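Local coordinates for protein inositol-1-monophosphatase SuhB (PDB 2Q74) that probably catalyses the magnesium-dependent hydrolysis of inositol 1-phosphate to free myo-inositol and phosphate, at residues N6-L11 with I130-A135; A19-A24 with E64-D69; T143-A148 with A220-A225; V263-A268 with D273-A278. All blocks are in the same frame, centred on the assembly; numbering follows the deposited sequence.

In the fold
The four contacts follow the alpha-beta-alpha-beta-alpha sandwich from one outer layer to the other. Interactions 1 and 2 share helix 8-33: its first turn lies on strand 130-138, while further along it packs on helix 55-74. Interaction 3 starts from strand 143-148, the neighbour of 130-138 in the first sheet, and reaches the loop that leads into the second sheet, close to the second subunit. Interaction 4 packs helix 272-280 on that second sheet and is the most buried; the other three are partly buried. Small aliphatic groups carry 1 and 4, 2 adds a glutamate at its margin, and in 3 a tyrosine hydroxyl lies over an arginine.

Interaction 1: residues N6-L11 with I130-A135; sequences NEPARL and ITVAGA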
loop_
_atom_site.group_PDB
_atom_site.type_symbol
_atom_site.label_atom_id
_atom_site.label_comp_id
_atom_site.label_asym_id
_atom_site.label_seq_id
_atom_site.Cartn_x
_atom_site.Cartn_y
_atom_site.Cartn_z
ATOM N N ASN A 6 19.225 -4.345 30.845
ATOM C CA ASN A 6 19.767 -4.937 29.601
ATOM C C ASN A 6 18.944 -6.203 29.219
ATOM O O ASN A 6 19.330 -7.002 28.368
ATOM C CB ASN A 6 21.260 -5.283 29.737
ATOM C CG ASN A 6 21.969 -5.424 28.380
ATOM O OD1 ASN A 6 21.862 -6.449 27.712
ATOM N ND2 ASN A 6 22.714 -4.395 27.991
ATOM N N GLU A 7 17.789 -6.351 29.853
ATOM C CA GLU A 7 16.876 -7.436 29.606
ATOM C C GLU A 7 15.960 -7.003 28.490
ATOM O O GLU A 7 15.786 -5.804 28.248
ATOM C CB GLU A 7 16.028 -7.712 30.849
ATOM C CG GLU A 7 16.732 -7.387 32.155
ATOM C CD GLU A 7 15.877 -7.630 33.368
ATOM O OE1 GLU A 7 14.815 -8.288 33.241
ATOM O OE2 GLU A 7 16.277 -7.149 34.456
ATOM N N PRO A 8 15.344 -7.972 27.814
ATOM C CA PRO A 8 14.510 -7.667 26.661
ATOM C C PRO A 8 13.458 -6.573 26.915
ATOM O O PRO A 8 13.285 -5.671 26.070
ATOM C CB PRO A 8 13.838 -9.002 26.336
ATOM C CG PRO A 8 14.334 -9.988 27.311
ATOM C CD PRO A 8 15.430 -9.416 28.094
ATOM N N ALA A 9 12.758 -6.662 28.051
ATOM C CA ALA A 9 11.685 -5.712 28.381
ATOM C C ALA A 9 12.222 -4.285 28.379
ATOM O O ALA A 9 11.605 -3.377 27.804
ATOM C CB ALA A 9 11.055 -6.041 29.714
ATOM N N ARG A 10 13.388 -4.099 28.997
ATOM C CA ARG A 10 14.037 -2.784 29.040
ATOM C C ARG A 10 14.486 -2.346 27.659
ATOM O O ARG A 10 14.421 -1.170 27.328
ATOM C CB ARG A 10 15.236 -2.795 30.001
ATOM N N LEU A 11 14.965 -3.296 26.863
ATOM C CA LEU A 11 15.465 -2.989 25.527
ATOM C C LEU A 11 14.331 -2.568 24.587
ATOM O O LEU A 11 14.521 -1.717 23.715
ATOM C CB LEU A 11 16.238 -4.180 24.940
ATOM C CG LEU A 11 17.759 -4.312 25.189
ATOM C CD1 LEU A 11 18.405 -2.995 25.588
ATOM C CD2 LEU A 11 18.044 -5.349 26.222
ATOM N N ILE A 130 21.684 -11.845 17.142
ATOM C CA ILE A 130 20.298 -12.257 17.345
ATOM C C ILE A 130 19.489 -11.067 17.837
ATOM O O ILE A 130 19.914 -10.382 18.751
ATOM C CB ILE A 130 20.189 -13.381 18.397
ATOM C CG1 ILE A 130 21.114 -14.553 18.029
ATOM C CG2 ILE A 130 18.729 -13.843 18.538
ATOM C CD1 ILE A 130 20.908 -15.074 16.575
ATOM N N THR A 131 18.322 -10.839 17.242
ATOM C CA THR A 131 17.424 -9.771 17.669
ATOM C C THR A 131 16.593 -10.153 18.909
ATOM O O THR A 131 15.763 -11.063 18.888
ATOM C CB THR A 131 16.487 -9.335 16.540
ATOM O OG1 THR A 131 17.256 -9.047 15.363
ATOM C CG2 THR A 131 15.720 -8.073 16.927
ATOM N N VAL A 132 16.845 -9.417 19.986
ATOM C CA VAL A 132 16.255 -9.637 21.301
ATOM C C VAL A 132 15.054 -8.717 21.536
ATOM O O VAL A 132 14.142 -9.037 22.308
ATOM C CB VAL A 132 17.313 -9.357 22.382
ATOM C CG1 VAL A 132 16.749 -9.600 23.767
ATOM C CG2 VAL A 132 18.539 -10.216 22.140
ATOM N N ALA A 133 15.071 -7.557 20.884
ATOM C CA ALA A 133 13.996 -6.588 21.026
ATOM C C ALA A 133 13.977 -5.625 19.849
ATOM O O ALA A 133 14.998 -5.387 19.204
ATOM C CB ALA A 133 14.150 -5.829 22.325
ATOM N N GLY A 134 12.807 -5.074 19.568
ATOM C CA GLY A 134 12.662 -4.272 18.369
ATOM C C GLY A 134 11.422 -3.417 18.335
ATOM O O GLY A 134 10.468 -3.669 19.059
ATOM N N ALA A 135 11.442 -2.403 17.482
ATOM C CA ALA A 135 10.278 -1.515 17.338
ATOM C C ALA A 135 10.258 -0.934 15.953
ATOM O O ALA A 135 11.292 -0.451 15.473
ATOM C CB ALA A 135 10.311 -0.402 18.375
#
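Ala133, Val132 and Pro8 supply most of the surface buried here, where the start of helix 8-33 meets strand 130-138. Pro8 lies beside the strand and touches Val132 with its ring carbon CB, 3.9 Å from Val132 CG1. That methyl stands anti to the backbone N (chi1 -179°), which puts it on the carbonyl side of Val132 and up against the proline. The next residue, Ala133, points its CB into the first helical turn: Leu11 CB is 3.7 Å from Ala133 CB, and the backbone O of Pro8 lies 3.8 Å from the same methyl.

Val132 and Ala133 form a classic beta bulge opposite Ala125 of strand 120-127, and both direct their side chains toward the helix. On the other segment, Glu7 occupies the N-cap position, and Leu11 N closes the first turn onto Glu7 O at 3.0 Å. Pro8, as the first residue inside the helix, needs no N-H there. Ala148 of the adjoining strand extends the apolar surface under Pro8.

No hydrogen bond crosses between 6-11 and 130-135, so across this pair of segments the contact is apolar packing, without a directional bond.

Interaction 2: residues A19-A24 with E64-D69; sequences AAEAAA and ERLLRD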
loop_
_atom_site.group_PDB
_atom_site.type_symbol
_atom_site.label_atom_id
_atom_site.label_comp_id
_atom_site.label_asym_id
_atom_site.label_seq_id
_atom_site.Cartn_x
_atom_site.Cartn_y
_atom_site.Cartn_z
ATOM N N ALA A 19 11.758 4.899 18.512
ATOM C CA ALA A 19 10.987 4.773 17.288
ATOM C C ALA A 19 9.918 5.875 17.202
ATOM O O ALA A 19 9.808 6.584 16.173
ATOM C CB ALA A 19 10.350 3.396 17.206
ATOM N N ALA A 20 9.159 6.043 18.284
ATOM C CA ALA A 20 8.072 7.036 18.331
ATOM C C ALA A 20 8.612 8.452 18.183
ATOM O O ALA A 20 8.060 9.265 17.421
ATOM C CB ALA A 20 7.275 6.927 19.618
ATOM N N GLU A 21 9.679 8.744 18.924
ATOM C CA GLU A 21 10.377 10.022 18.808
ATOM C C GLU A 21 10.798 10.312 17.383
ATOM O O GLU A 21 10.479 11.350 16.836
ATOM C CB GLU A 21 11.644 10.009 19.652
ATOM C CG GLU A 21 11.489 10.396 21.082
ATOM C CD GLU A 21 12.833 10.428 21.764
ATOM O OE1 GLU A 21 13.720 11.181 21.300
ATOM O OE2 GLU A 21 13.016 9.665 22.738
ATOM N N ALA A 22 11.547 9.385 16.805
ATOM C CA ALA A 22 12.109 9.547 15.471
ATOM C C ALA A 22 11.002 9.697 14.417
ATOM O O ALA A 22 11.118 10.521 13.510
ATOM C CB ALA A 22 13.036 8.387 15.146
ATOM N N ALA A 23 9.903 8.962 14.578
ATOM C CA ALA A 23 8.766 9.091 13.676
ATOM C C ALA A 23 8.253 10.525 13.707
ATOM O O ALA A 23 8.052 11.150 12.662
ATOM C CB ALA A 23 7.662 8.118 14.059
ATOM N N ALA A 24 8.055 11.052 14.906
ATOM C CA ALA A 24 7.588 12.429 15.076
ATOM C C ALA A 24 8.511 13.437 14.374
ATOM O O ALA A 24 8.058 14.455 13.827
ATOM C CB ALA A 24 7.484 12.764 16.563
ATOM N N GLU A 64 18.945 9.887 11.607
ATOM C CA GLU A 64 20.046 9.029 12.047
ATOM C C GLU A 64 20.831 9.704 13.184
ATOM O O GLU A 64 21.189 9.051 14.176
ATOM C CB GLU A 64 20.977 8.742 10.864
ATOM C CG GLU A 64 22.189 7.859 11.169
ATOM C CD GLU A 64 21.877 6.389 11.131
ATOM O OE1 GLU A 64 20.787 6.018 11.618
ATOM O OE2 GLU A 64 22.719 5.614 10.615
ATOM N N ARG A 65 21.087 11.004 13.025
ATOM C CA ARG A 65 21.754 11.791 14.054
ATOM C C ARG A 65 20.939 11.819 15.358
ATOM O O ARG A 65 21.484 11.603 16.434
ATOM C CB ARG A 65 22.047 13.221 13.557
ATOM C CG ARG A 65 23.194 13.867 14.307
ATOM C CD ARG A 65 23.517 15.269 13.845
ATOM N NE ARG A 65 23.969 15.320 12.452
ATOM C CZ ARG A 65 23.254 15.775 11.419
ATOM N NH1 ARG A 65 22.019 16.238 11.582
ATOM N NH2 ARG A 65 23.782 15.769 10.200
ATOM N N LEU A 66 19.638 12.077 15.252
ATOM C CA LEU A 66 18.744 12.087 16.407
ATOM C C LEU A 66 18.859 10.793 17.178
ATOM O O LEU A 66 19.001 10.792 18.392
ATOM C CB LEU A 66 17.292 12.290 15.954
ATOM C CG LEU A 66 16.172 12.429 17.004
ATOM C CD1 LEU A 66 14.932 13.039 16.375
ATOM C CD2 LEU A 66 15.820 11.116 17.654
ATOM N N LEU A 67 18.804 9.685 16.457
ATOM C CA LEU A 67 18.832 8.359 17.069
ATOM C C LEU A 67 20.170 8.027 17.721
ATOM O O LEU A 67 20.205 7.411 18.793
ATOM C CB LEU A 67 18.500 7.302 16.026
ATOM C CG LEU A 67 17.037 7.229 15.613
ATOM C CD1 LEU A 67 16.898 6.378 14.371
ATOM C CD2 LEU A 67 16.181 6.672 16.735
ATOM N N ARG A 68 21.258 8.422 17.067
ATOM C CA ARG A 68 22.594 8.204 17.607
ATOM C C ARG A 68 22.819 8.989 18.895
ATOM O O ARG A 68 23.353 8.449 19.860
ATOM C CB ARG A 68 23.655 8.569 16.568
ATOM C CG ARG A 68 23.794 7.530 15.449
ATOM C CD ARG A 68 24.893 7.894 14.446
ATOM N NE ARG A 68 24.980 6.918 13.355
ATOM C CZ ARG A 68 25.632 5.753 13.408
ATOM N NH1 ARG A 68 26.290 5.378 14.502
ATOM N NH2 ARG A 68 25.625 4.953 12.347
ATOM N N ASP A 69 22.402 10.256 18.902
ATOM C CA ASP A 69 22.527 11.113 20.074
ATOM C C ASP A 69 21.703 10.556 21.217
ATOM O O ASP A 69 22.203 10.393 22.316
ATOM C CB ASP A 69 22.086 12.549 19.758
ATOM C CG ASP A 69 22.999 13.237 18.739
ATOM O OD1 ASP A 69 24.165 12.818 18.596
ATOM O OD2 ASP A 69 22.553 14.203 18.074
#
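Leu67 meets Ala22 because its CG lies anti to the carbonyl carbon (chi1 -74°), and this turn brings the end of a side chain that starts off beside helix 8-33 in toward it. Its neighbour Leu66 takes the other course, with CG anti to the backbone N (chi1 -176°), and heads for Glu21.

Leu67 lies against the Ala22 methyl: Ala22 CB sits 3.9 Å from Leu67 CD2 and 4.2 Å from Leu67 CG, touching the branch of the leucine. At this point the CA atoms of Ala22 and Leu67 are 7.0 Å apart, with the small methyl between them. Nearer the surface, Leu66 CD2 lies 4.2 Å from Glu21 OE1. That carboxylate oxygen has its polar partner further along helix 55-74, in a salt bridge to Arg70 NE, so the leucine methyl merely lies next to an already engaged charge.

Together helices 8-33 and 55-74 make an outer layer of the sandwich. Below them, Val121 and Ile123 of strand 120-127 receive Ala22 and Leu67. The Leu67 side chain is about 8 Å from that of Asp104, a predicted magnesium ligand.

Chemically the contact grades from an aliphatic centre facing the sheet to an ion pair at its outer margin, which ties the same two helices together by charge.

Interaction 3: residues T143-A148 with A220-A225; sequences TVYSAA and AGRLDA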
loop_
_atom_site.group_PDB
_atom_site.type_symbol
_atom_site.label_atom_id
_atom_site.label_comp_id
_atom_site.label_asym_id
_atom_site.label_seq_id
_atom_site.Cartn_x
_atom_site.Cartn_y
_atom_site.Cartn_z
ATOM N N THR A 143 1.555 4.924 14.497
ATOM C CA THR A 143 1.465 3.707 15.307
ATOM C C THR A 143 2.869 3.118 15.503
ATOM O O THR A 143 3.787 3.435 14.757
ATOM C CB THR A 143 0.559 2.687 14.608
ATOM O OG1 THR A 143 1.117 2.371 13.326
ATOM C CG2 THR A 143 -0.823 3.265 14.382
ATOM N N VAL A 144 3.027 2.254 16.497
ATOM C CA VAL A 144 4.317 1.625 16.754
ATOM C C VAL A 144 4.118 0.150 17.073
ATOM O O VAL A 144 3.347 -0.224 17.965
ATOM C CB VAL A 144 5.110 2.335 17.891
ATOM C CG1 VAL A 144 6.500 1.712 18.051
ATOM C CG2 VAL A 144 5.261 3.822 17.598
ATOM N N TYR A 145 4.809 -0.690 16.313
ATOM C CA TYR A 145 4.808 -2.136 16.540
ATOM C C TYR A 145 6.047 -2.436 17.345
ATOM O O TYR A 145 7.086 -1.844 17.083
ATOM C CB TYR A 145 4.883 -2.877 15.202
ATOM C CG TYR A 145 3.732 -2.603 14.261
ATOM C CD1 TYR A 145 3.714 -1.458 13.448
ATOM C CD2 TYR A 145 2.660 -3.478 14.189
ATOM C CE1 TYR A 145 2.639 -1.205 12.577
ATOM C CE2 TYR A 145 1.617 -3.260 13.334
ATOM C CZ TYR A 145 1.594 -2.116 12.523
ATOM O OH TYR A 145 0.510 -1.925 11.699
ATOM N N SER A 146 5.955 -3.357 18.306
ATOM C CA SER A 146 7.148 -3.769 19.045
ATOM C C SER A 146 7.066 -5.168 19.599
ATOM O O SER A 146 5.983 -5.735 19.713
ATOM C CB SER A 146 7.421 -2.796 20.186
ATOM O OG SER A 146 6.305 -2.701 21.065
ATOM N N ALA A 147 8.224 -5.717 19.959
ATOM C CA ALA A 147 8.299 -7.058 20.503
ATOM C C ALA A 147 9.608 -7.225 21.248
ATOM O O ALA A 147 10.522 -6.417 21.090
ATOM C CB ALA A 147 8.197 -8.065 19.392
ATOM N N ALA A 148 9.669 -8.269 22.066
ATOM C CA ALA A 148 10.897 -8.709 22.730
ATOM C C ALA A 148 10.832 -10.228 22.977
ATOM O O ALA A 148 9.740 -10.773 23.169
ATOM C CB ALA A 148 11.099 -7.960 24.028
ATOM N N ALA A 220 0.464 -8.445 12.392
ATOM C CA ALA A 220 -0.862 -7.937 12.713
ATOM C C ALA A 220 -1.973 -8.745 12.060
ATOM O O ALA A 220 -3.118 -8.652 12.473
ATOM C CB ALA A 220 -0.975 -6.519 12.284
ATOM N N GLY A 221 -1.647 -9.535 11.040
ATOM C CA GLY A 221 -2.654 -10.304 10.294
ATOM C C GLY A 221 -3.155 -9.571 9.061
ATOM O O GLY A 221 -4.156 -9.958 8.489
ATOM N N ARG A 222 -2.467 -8.520 8.641
ATOM C CA ARG A 222 -2.861 -7.798 7.427
ATOM C C ARG A 222 -2.296 -8.424 6.152
ATOM O O ARG A 222 -2.772 -8.140 5.068
ATOM C CB ARG A 222 -2.429 -6.350 7.532
ATOM C CG ARG A 222 -2.964 -5.711 8.774
ATOM C CD ARG A 222 -2.865 -4.215 8.722
ATOM N NE ARG A 222 -3.037 -3.641 10.049
ATOM C CZ ARG A 222 -3.152 -2.341 10.306
ATOM N NH1 ARG A 222 -3.131 -1.444 9.321
ATOM N NH2 ARG A 222 -3.294 -1.943 11.570
ATOM N N LEU A 223 -1.268 -9.249 6.303
ATOM C CA LEU A 223 -0.804 -10.149 5.260
ATOM C C LEU A 223 -0.703 -11.524 5.901
ATOM O O LEU A 223 -0.468 -11.616 7.106
ATOM C CB LEU A 223 0.580 -9.751 4.761
ATOM C CG LEU A 223 0.721 -8.405 4.056
ATOM C CD1 LEU A 223 2.215 -8.196 3.832
ATOM C CD2 LEU A 223 -0.087 -8.325 2.738
ATOM N N ASP A 224 -0.857 -12.580 5.097
ATOM C CA ASP A 224 -0.673 -13.944 5.562
ATOM C C ASP A 224 0.785 -14.366 5.465
ATOM O O ASP A 224 1.221 -15.267 6.185
ATOM C CB ASP A 224 -1.527 -14.899 4.745
ATOM C CG ASP A 224 -3.015 -14.750 5.026
ATOM O OD1 ASP A 224 -3.460 -14.711 6.191
ATOM O OD2 ASP A 224 -3.755 -14.661 4.036
ATOM N N ALA A 225 1.525 -13.745 4.546
ATOM C CA ALA A 225 2.957 -14.005 4.392
ATOM C C ALA A 225 3.681 -12.900 3.700
ATOM O O ALA A 225 3.085 -12.006 3.041
ATOM C CB ALA A 225 3.192 -15.266 3.620
#
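Tyr145 crosses from strand 143-148 to Ala220 and Arg222, and can be followed outward from its CB. CB points toward 220-225, and with CG anti to the carbonyl carbon (chi1 -61°) the ring continues to Ala220. Among the ring carbons CE2 makes the contact, 4.3 Å from Ala220 CB; the methyl comes in at the ring edge, near its plane. At the tip, OH is 3.8 Å from Arg222 NH2 and 3.9 Å from Arg222 CZ. It lies over one face of the guanidinium, displaced toward the rim, and the ring and guanidinium planes are 68° apart. With the oxygen above the plane, the N-H groups do not aim at it, and the pair is a packing contact and not a hydrogen bond.

The tyrosine links the first sheet of the sandwich to its middle helical layer, where it touches Cys216 of helix 211-220, and to the loop leading into strand 225-231. That helix finishes in a Schellman motif at Gly221, whose positive phi (94°) ends the helix; from the loop beyond it Arg222, extended from CG to NE, presents a guanidinium face to the tyrosine hydroxyl.

On the dimer side, Arg222 packs on Gly115 of the second subunit, and Asp224 OD2 is hydrogen-bonded to Tyr114 OH of that same subunit. The Arg222 side chain is also about 8 Å from that of Arg206, a probable substrate ligand.

Interaction 4: residues V263-A268 with D273-A278; sequences VVVAAA and DELLAA
Between Val265 and Ala267 on the strand and Leu275 and Leu276 on the helix there is no ring, amide or guanidinium to offer a face or an edge; methyl groups do all the touching. The flat carboxylates of the helical segment turn to other partners: Asp273 OD1 forms a salt bridge with Arg249 NH1, and Glu274 OE1 takes a weak hydrogen bond from Leu172 N.

Leu275 carries most of the helix side. Its CG is anti to the backbone N (chi1 169°), and its CD2 drops between two strand residues, 4.0 Å from Val265 CG1 and 3.9 Å from Ala267 CB. Val265 and Leu275 meet tip to tip. Leu276 begins beside the strand and bends its end inward, so that Leu276 CD2 comes at a slant to 4.2 Å from Val265 CG1.

Strand 262-267 and helix 272-280 follow one another through a short turn, and the helix folds back over the second sheet as an outer layer of the sandwich. The axes of the two short segments approach to 9.4 Å, with their directions 148° apart, nearer antiparallel than parallel. Val265 and Ala267 face this helix, whereas Val264 and Ala266, on the other face of the sheet, touch Leu215 of helix 211-220. Ala225 of the adjacent strand 225-231 also lies against Leu275, and Leu251 of strand 249-252 against Leu276.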
loop_
_atom_site.group_PDB
_atom_site.type_symbol
_atom_site.label_atom_id
_atom_site.label_comp_id
_atom_site.label_asym_id
_atom_site.label_seq_id
_atom_site.Cartn_x
_atom_site.Cartn_y
_atom_site.Cartn_z
ATOM N N VAL A 263 17.726 -13.005 2.540
ATOM C CA VAL A 263 16.490 -13.557 2.026
ATOM C C VAL A 263 15.573 -13.747 3.211
ATOM O O VAL A 263 15.935 -14.425 4.170
ATOM C CB VAL A 263 16.713 -14.892 1.338
ATOM C CG1 VAL A 263 15.384 -15.499 0.906
ATOM C CG2 VAL A 263 17.638 -14.707 0.156
ATOM N N VAL A 264 14.392 -13.138 3.137
ATOM C CA VAL A 264 13.443 -13.141 4.235
ATOM C C VAL A 264 12.172 -13.827 3.807
ATOM O O VAL A 264 11.599 -13.481 2.745
ATOM C CB VAL A 264 13.067 -11.706 4.667
ATOM C CG1 VAL A 264 12.163 -11.739 5.906
ATOM C CG2 VAL A 264 14.317 -10.866 4.910
ATOM N N VAL A 265 11.747 -14.799 4.619
ATOM C CA VAL A 265 10.425 -15.400 4.490
ATOM C C VAL A 265 9.719 -15.327 5.841
ATOM O O VAL A 265 10.278 -15.692 6.869
ATOM C CB VAL A 265 10.487 -16.832 3.973
ATOM C CG1 VAL A 265 9.077 -17.389 3.813
ATOM C CG2 VAL A 265 11.223 -16.881 2.648
ATOM N N ALA A 266 8.507 -14.791 5.839
ATOM C CA ALA A 266 7.696 -14.695 7.044
ATOM C C ALA A 266 6.267 -15.088 6.698
ATOM O O ALA A 266 5.689 -14.545 5.781
ATOM C CB ALA A 266 7.751 -13.299 7.599
ATOM N N ALA A 267 5.698 -16.042 7.417
ATOM C CA ALA A 267 4.389 -16.565 7.052
ATOM C C ALA A 267 3.628 -17.062 8.265
ATOM O O ALA A 267 4.230 -17.518 9.245
ATOM C CB ALA A 267 4.558 -17.703 6.054
ATOM N N ALA A 268 2.302 -16.990 8.199
ATOM C CA ALA A 268 1.484 -17.658 9.179
ATOM C C ALA A 268 1.885 -19.145 9.189
ATOM O O ALA A 268 2.161 -19.724 8.143
ATOM C CB ALA A 268 0.032 -17.487 8.866
ATOM N N ASP A 273 5.301 -24.076 5.438
ATOM C CA ASP A 273 5.878 -25.177 4.679
ATOM C C ASP A 273 5.430 -25.130 3.240
ATOM O O ASP A 273 6.252 -25.151 2.330
ATOM C CB ASP A 273 5.470 -26.529 5.271
ATOM C CG ASP A 273 5.963 -26.720 6.682
ATOM O OD1 ASP A 273 6.969 -26.075 7.045
ATOM O OD2 ASP A 273 5.354 -27.522 7.427
ATOM N N GLU A 274 4.118 -25.060 3.034
ATOM C CA GLU A 274 3.582 -25.038 1.689
ATOM C C GLU A 274 4.181 -23.889 0.855
ATOM O O GLU A 274 4.391 -24.044 -0.346
ATOM C CB GLU A 274 2.056 -24.971 1.725
ATOM C CG GLU A 274 1.409 -25.007 0.334
ATOM C CD GLU A 274 -0.119 -25.104 0.380
ATOM O OE1 GLU A 274 -0.686 -24.951 1.492
ATOM O OE2 GLU A 274 -0.749 -25.306 -0.693
ATOM N N LEU A 275 4.462 -22.751 1.487
ATOM C CA LEU A 275 5.026 -21.597 0.778
ATOM C C LEU A 275 6.522 -21.778 0.486
ATOM O O LEU A 275 7.001 -21.434 -0.611
ATOM C CB LEU A 275 4.815 -20.314 1.586
ATOM C CG LEU A 275 5.559 -19.041 1.152
ATOM C CD1 LEU A 275 5.042 -18.450 -0.153
ATOM C CD2 LEU A 275 5.465 -18.034 2.277
ATOM N N LEU A 276 7.257 -22.293 1.472
ATOM C CA LEU A 276 8.690 -22.580 1.303
ATOM C C LEU A 276 8.951 -23.576 0.168
ATOM O O LEU A 276 9.886 -23.395 -0.619
ATOM C CB LEU A 276 9.304 -23.108 2.603
ATOM C CG LEU A 276 9.590 -22.034 3.660
ATOM C CD1 LEU A 276 9.889 -22.619 5.028
ATOM C CD2 LEU A 276 10.741 -21.156 3.211
ATOM N N ALA A 277 8.105 -24.603 0.081
ATOM C CA ALA A 277 8.181 -25.594 -0.988
ATOM C C ALA A 277 8.033 -24.934 -2.363
ATOM O O ALA A 277 8.909 -25.081 -3.221
ATOM C CB ALA A 277 7.112 -26.662 -0.793
ATOM N N ALA A 278 6.937 -24.200 -2.563
ATOM C CA ALA A 278 6.705 -23.495 -3.822
ATOM C C ALA A 278 7.873 -22.571 -4.194
ATOM O O ALA A 278 8.234 -22.461 -5.357
ATOM C CB ALA A 278 5.402 -22.715 -3.758
#